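ATP:cob(I)alamin adenosyltransferase (PDB 5CX7) probably converts cob(I)alamin to adenosylcobalamin, the cofactor of propanediol dehydratase, and binds heme through the C-terminal domain crystallised here. Local coordinates at residues G44-T47 with V48-R51; M73-A76 with T77-S81. All blocks are in the same frame, centred on the assembly; numbering follows the deposited sequence.

Contact 1: G44-T47 with V48-R51; sequences GTET and VTWR. With HEM (protoporphyrin IX containing Fe), chain B.
E46 and T49 meet through a weak hydrogen bond along one strand: T49 OG1 donates to E46 OE2 over 3.2 Å. The E46 chain runs extended beyond CG, and with OG1 of T49 beside its own backbone N (chi1 -61°) the hydroxyl turns back toward the carboxylate.

What brings residues three apart onto one side is the backbone. T47 and V48 form a classic beta bulge, both facing I39 of strand 36-41, to which both are hydrogen-bonded through the main chain. The extra residue restores E46 and T49 to a common side, while the side chains of T47 and V48 pack on helix 14-31, at L17 and T21, and V48 also touches I39.

Farther on, the contact is apolar and belongs to the heme of chain B. W50 presents a ring face to methyl CMC, which sits over the ring centre, 3.8 Å above the plane; vinyl atom CBB comes to 3.4 Å from W50 CE3. W50 helps line the heme pocket together with T21 and V25 of the helix, both of which the indole also touches.

V48, T49 and W50 pair antiparallel with a strand of the second subunit, extending the sheet across the interface. There E46 OE2 comes close to E46 OE2 of that subunit. So close a pair would probably raise the pKa of one carboxylate or favour a proton shared between them, and the T49 hydroxyl may offset some of that charge.

Contact 2: M73-A76 with T77-S81; sequences MKTA and THELS
E79 OE1 is held from the extended residues just before the turn. The firm bond comes from the backbone N of A76, which donates to it over 3.1 Å, nearly straight at 158°, arriving on the anti side of the carboxylate and out of its plane. The hydroxyl of T75 lies close by, with OG1 3.0 Å from OE1, and A76 O is a second possible acceptor for its one proton. OG1 of T75 points opposite its own backbone N (chi1 -171°), which leaves methyl CG2 to turn toward L80.

The return bond is made by backbone atoms: E79 N donates to A76 O over 3.1 Å, bent to 137° at the hydrogen and well above the carbonyl plane. A76 and E79 are thus tied twice, once through a side chain and once through the main chain, at the start of a short turn with helical angles.

Apolar groups fill in at two places. T75 CG2 lies 3.8 Å from L80 CD2, and M73 SD reaches the other branch of L80, CD1, at 4.2 Å. The methyl CB of A76 touches H78 CE1 at 3.4 Å, while CG of E79 rests over one face of the same imidazole, toward its rim.

Around this turn, T77 OG1 is hydrogen-bonded to F104 O and G107 N, and K74 NZ reaches D54 O of the third subunit. K74 itself is the C-prime residue of the Schellman motif that ends helix 59-72. With the amide of A76 donating to a negatively charged group, the E79 carboxylate would probably be stabilised as the anion, and the paired bonds link A76 to the turn 77-81.

Overall arrangement
From the N terminus the chain runs through helix 14-31 and strand 36-41, then turns back into strand 46-51. Contact 1 lies on that second arm of the hairpin, an edge strand of the four-stranded antiparallel sheet within the chain, and contributes W50 to the heme pocket. Helix 59-72 follows, and contact 2 opens just beyond its end, in the long loop to helix 93-96. The two are in series, neither nested nor crossed, on opposite sides of the chain's centre, with centres about 19 Å apart. Contact 1 joins the sheet to helix 14-31 and the second subunit; contact 2 joins the helix end to the start of strand 107-112 and residues just before it, and touches the third subunit.

Contact 1: G44-T47 with V48-R51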
# COMPACT_ATOMS: atom_id res chain seq x y z
N GLY E 44 -3.98 20.80 3.94
CA GLY E 44 -3.81 19.48 4.56
C GLY E 44 -2.38 19.02 4.81
O GLY E 44 -2.18 17.90 5.23
N THR E 45 -1.40 19.90 4.63
CA THR E 45 -0.05 19.55 4.90
C THR E 45 0.21 19.57 6.39
O THR E 45 -0.02 20.61 7.08
CB THR E 45 0.94 20.50 4.19
OG1 THR E 45 0.64 20.46 2.79
CG2 THR E 45 2.42 20.11 4.40
N GLU E 46 0.82 18.51 6.89
CA GLU E 46 1.32 18.48 8.27
C GLU E 46 2.20 19.64 8.61
O GLU E 46 3.26 19.79 7.99
CB GLU E 46 2.16 17.20 8.60
CG GLU E 46 1.19 16.12 8.83
CD GLU E 46 1.82 14.81 9.47
OE1 GLU E 46 1.62 13.59 9.06
OE2 GLU E 46 2.56 15.07 10.44
N THR E 47 1.86 20.36 9.68
CA THR E 47 2.59 21.55 10.03
C THR E 47 3.24 21.42 11.40
O THR E 47 4.38 21.82 11.58
CB THR E 47 1.69 22.81 9.89
OG1 THR E 47 1.22 22.85 8.55
CG2 THR E 47 2.50 24.11 10.15
N VAL E 48 2.50 20.87 12.36
CA VAL E 48 3.02 20.59 13.66
C VAL E 48 2.54 19.24 14.12
O VAL E 48 1.37 18.93 13.96
CB VAL E 48 2.56 21.61 14.75
CG1 VAL E 48 3.25 21.35 16.11
CG2 VAL E 48 2.85 23.03 14.34
N THR E 49 3.44 18.48 14.72
CA THR E 49 3.05 17.33 15.46
C THR E 49 3.78 17.38 16.78
O THR E 49 4.97 17.63 16.82
CB THR E 49 3.41 15.99 14.72
OG1 THR E 49 2.72 15.97 13.49
CG2 THR E 49 2.91 14.77 15.51
N TRP E 50 3.11 16.98 17.84
CA TRP E 50 3.72 16.82 19.16
C TRP E 50 3.13 15.68 19.90
O TRP E 50 1.93 15.56 20.07
CB TRP E 50 3.49 18.12 20.00
CG TRP E 50 4.23 18.07 21.28
CD1 TRP E 50 3.86 17.42 22.42
CD2 TRP E 50 5.53 18.58 21.52
NE1 TRP E 50 4.83 17.57 23.39
CE2 TRP E 50 5.87 18.27 22.86
CE3 TRP E 50 6.44 19.32 20.75
CZ2 TRP E 50 7.06 18.67 23.43
CZ3 TRP E 50 7.64 19.75 21.36
CH2 TRP E 50 7.94 19.39 22.64
N ARG E 51 3.97 14.73 20.33
CA ARG E 51 3.52 13.57 21.05
C ARG E 51 3.95 13.63 22.48
O ARG E 51 5.14 13.70 22.76
CB ARG E 51 4.10 12.27 20.47
CG ARG E 51 3.77 11.02 21.27
CD ARG E 51 4.25 9.71 20.59
NE ARG E 51 3.79 8.55 21.37
CZ ARG E 51 4.42 7.96 22.38
NH1 ARG E 51 5.64 8.34 22.78
NH2 ARG E 51 3.84 6.92 22.99
CHA HEM B . 8.83 29.63 23.91
CHB HEM B . 9.44 27.33 19.66
CHC HEM B . 6.55 23.89 21.43
CHD HEM B . 6.35 26.01 25.75
C1A HEM B . 9.17 29.30 22.64
C2A HEM B . 9.86 30.17 21.77
C3A HEM B . 10.03 29.52 20.58
C4A HEM B . 9.48 28.25 20.68
CMA HEM B . 10.69 30.07 19.33
CAA HEM B . 10.32 31.59 22.06
CBA HEM B . 9.23 32.51 21.44
CGA HEM B . 8.98 33.78 22.21
O1A HEM B . 9.47 34.86 21.78
O2A HEM B . 8.27 33.75 23.26
C1B HEM B . 8.72 26.17 19.78
C2B HEM B . 8.57 25.24 18.74
C3B HEM B . 7.76 24.26 19.22
C4B HEM B . 7.38 24.64 20.61
CMB HEM B . 9.24 25.39 17.37
CAB HEM B . 7.40 23.08 18.42
CBB HEM B . 6.66 22.05 18.77
C1C HEM B . 6.22 24.16 22.75
C2C HEM B . 5.38 23.33 23.56
C3C HEM B . 5.34 23.95 24.81
C4C HEM B . 6.15 25.14 24.71
CMC HEM B . 4.68 22.03 23.13
CAC HEM B . 4.64 23.59 26.09
CBC HEM B . 3.90 22.54 26.31
C1D HEM B . 7.04 27.18 25.53
C2D HEM B . 7.14 28.10 26.67
C3D HEM B . 7.82 29.16 26.18
C4D HEM B . 8.14 28.82 24.76
CMD HEM B . 6.59 27.87 28.07
CAD HEM B . 8.23 30.40 26.97
CBD HEM B . 7.06 31.29 27.42
CGD HEM B . 7.01 32.61 26.69
O1D HEM B . 6.90 33.71 27.34
O2D HEM B . 7.02 32.61 25.43
NA HEM B . 8.92 28.12 21.93
NB HEM B . 8.01 25.77 20.84
NC HEM B . 6.62 25.27 23.44
ND HEM B . 7.64 27.65 24.40
FE HEM B . 7.82 26.78 22.66

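Contact 2: M73-A76 with T77-S81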
# COMPACT_ATOMS: atom_id res chain seq x y z
N MET E 73 -12.65 17.72 4.44
CA MET E 73 -14.08 17.77 4.45
C MET E 73 -14.70 19.09 5.01
O MET E 73 -15.93 19.15 5.09
CB MET E 73 -14.62 16.60 5.23
CG MET E 73 -14.03 15.35 4.60
SD MET E 73 -15.00 13.93 4.60
CE MET E 73 -16.44 14.46 3.71
N LYS E 74 -13.87 20.05 5.35
CA LYS E 74 -14.32 21.35 5.89
C LYS E 74 -15.30 21.18 7.03
O LYS E 74 -16.37 21.80 7.05
CB LYS E 74 -14.89 22.24 4.79
CG LYS E 74 -13.91 22.59 3.75
CD LYS E 74 -14.58 23.45 2.63
CE LYS E 74 -13.66 23.68 1.48
NZ LYS E 74 -14.35 24.39 0.35
N THR E 75 -14.97 20.32 7.98
CA THR E 75 -15.88 19.97 9.03
C THR E 75 -15.14 19.60 10.30
O THR E 75 -13.96 19.32 10.25
CB THR E 75 -16.75 18.76 8.60
OG1 THR E 75 -17.79 18.55 9.54
CG2 THR E 75 -15.91 17.54 8.49
N ALA E 76 -15.79 19.61 11.46
CA ALA E 76 -15.21 18.96 12.65
C ALA E 76 -15.47 17.43 12.47
O ALA E 76 -16.53 17.01 11.92
CB ALA E 76 -15.85 19.45 13.91
N THR E 77 -14.56 16.61 12.98
CA THR E 77 -14.70 15.17 12.77
C THR E 77 -15.90 14.54 13.50
O THR E 77 -16.48 13.60 12.97
CB THR E 77 -13.43 14.41 13.05
OG1 THR E 77 -13.07 14.55 14.45
CG2 THR E 77 -12.31 14.87 12.19
N HIS E 78 -16.35 15.12 14.63
CA HIS E 78 -17.55 14.60 15.30
C HIS E 78 -18.82 14.82 14.49
O HIS E 78 -19.79 14.10 14.66
CB HIS E 78 -17.71 15.16 16.74
CG HIS E 78 -18.04 16.61 16.79
ND1 HIS E 78 -17.11 17.62 16.66
CD2 HIS E 78 -19.24 17.23 16.91
CE1 HIS E 78 -17.72 18.81 16.73
NE2 HIS E 78 -19.02 18.59 16.86
N GLU E 79 -18.82 15.80 13.60
CA GLU E 79 -19.91 16.09 12.71
C GLU E 79 -20.03 15.06 11.57
O GLU E 79 -21.03 15.04 10.92
CB GLU E 79 -19.80 17.49 12.14
CG GLU E 79 -19.58 18.57 13.22
CD GLU E 79 -19.60 19.98 12.70
OE1 GLU E 79 -18.75 20.26 11.82
OE2 GLU E 79 -20.38 20.81 13.23
N LEU E 80 -19.03 14.21 11.39
CA LEU E 80 -19.14 13.09 10.44
C LEU E 80 -19.73 11.81 11.02
O LEU E 80 -20.03 10.92 10.27
CB LEU E 80 -17.76 12.84 9.86
CG LEU E 80 -17.08 13.95 9.07
CD1 LEU E 80 -15.67 13.52 8.68
CD2 LEU E 80 -17.89 14.37 7.86
N SER E 81 -19.86 11.70 12.36
CA SER E 81 -20.22 10.44 12.98
C SER E 81 -21.57 9.93 12.54
O SER E 81 -21.66 8.78 12.16
CB SER E 81 -20.20 10.53 14.50
OG SER E 81 -18.95 11.07 14.87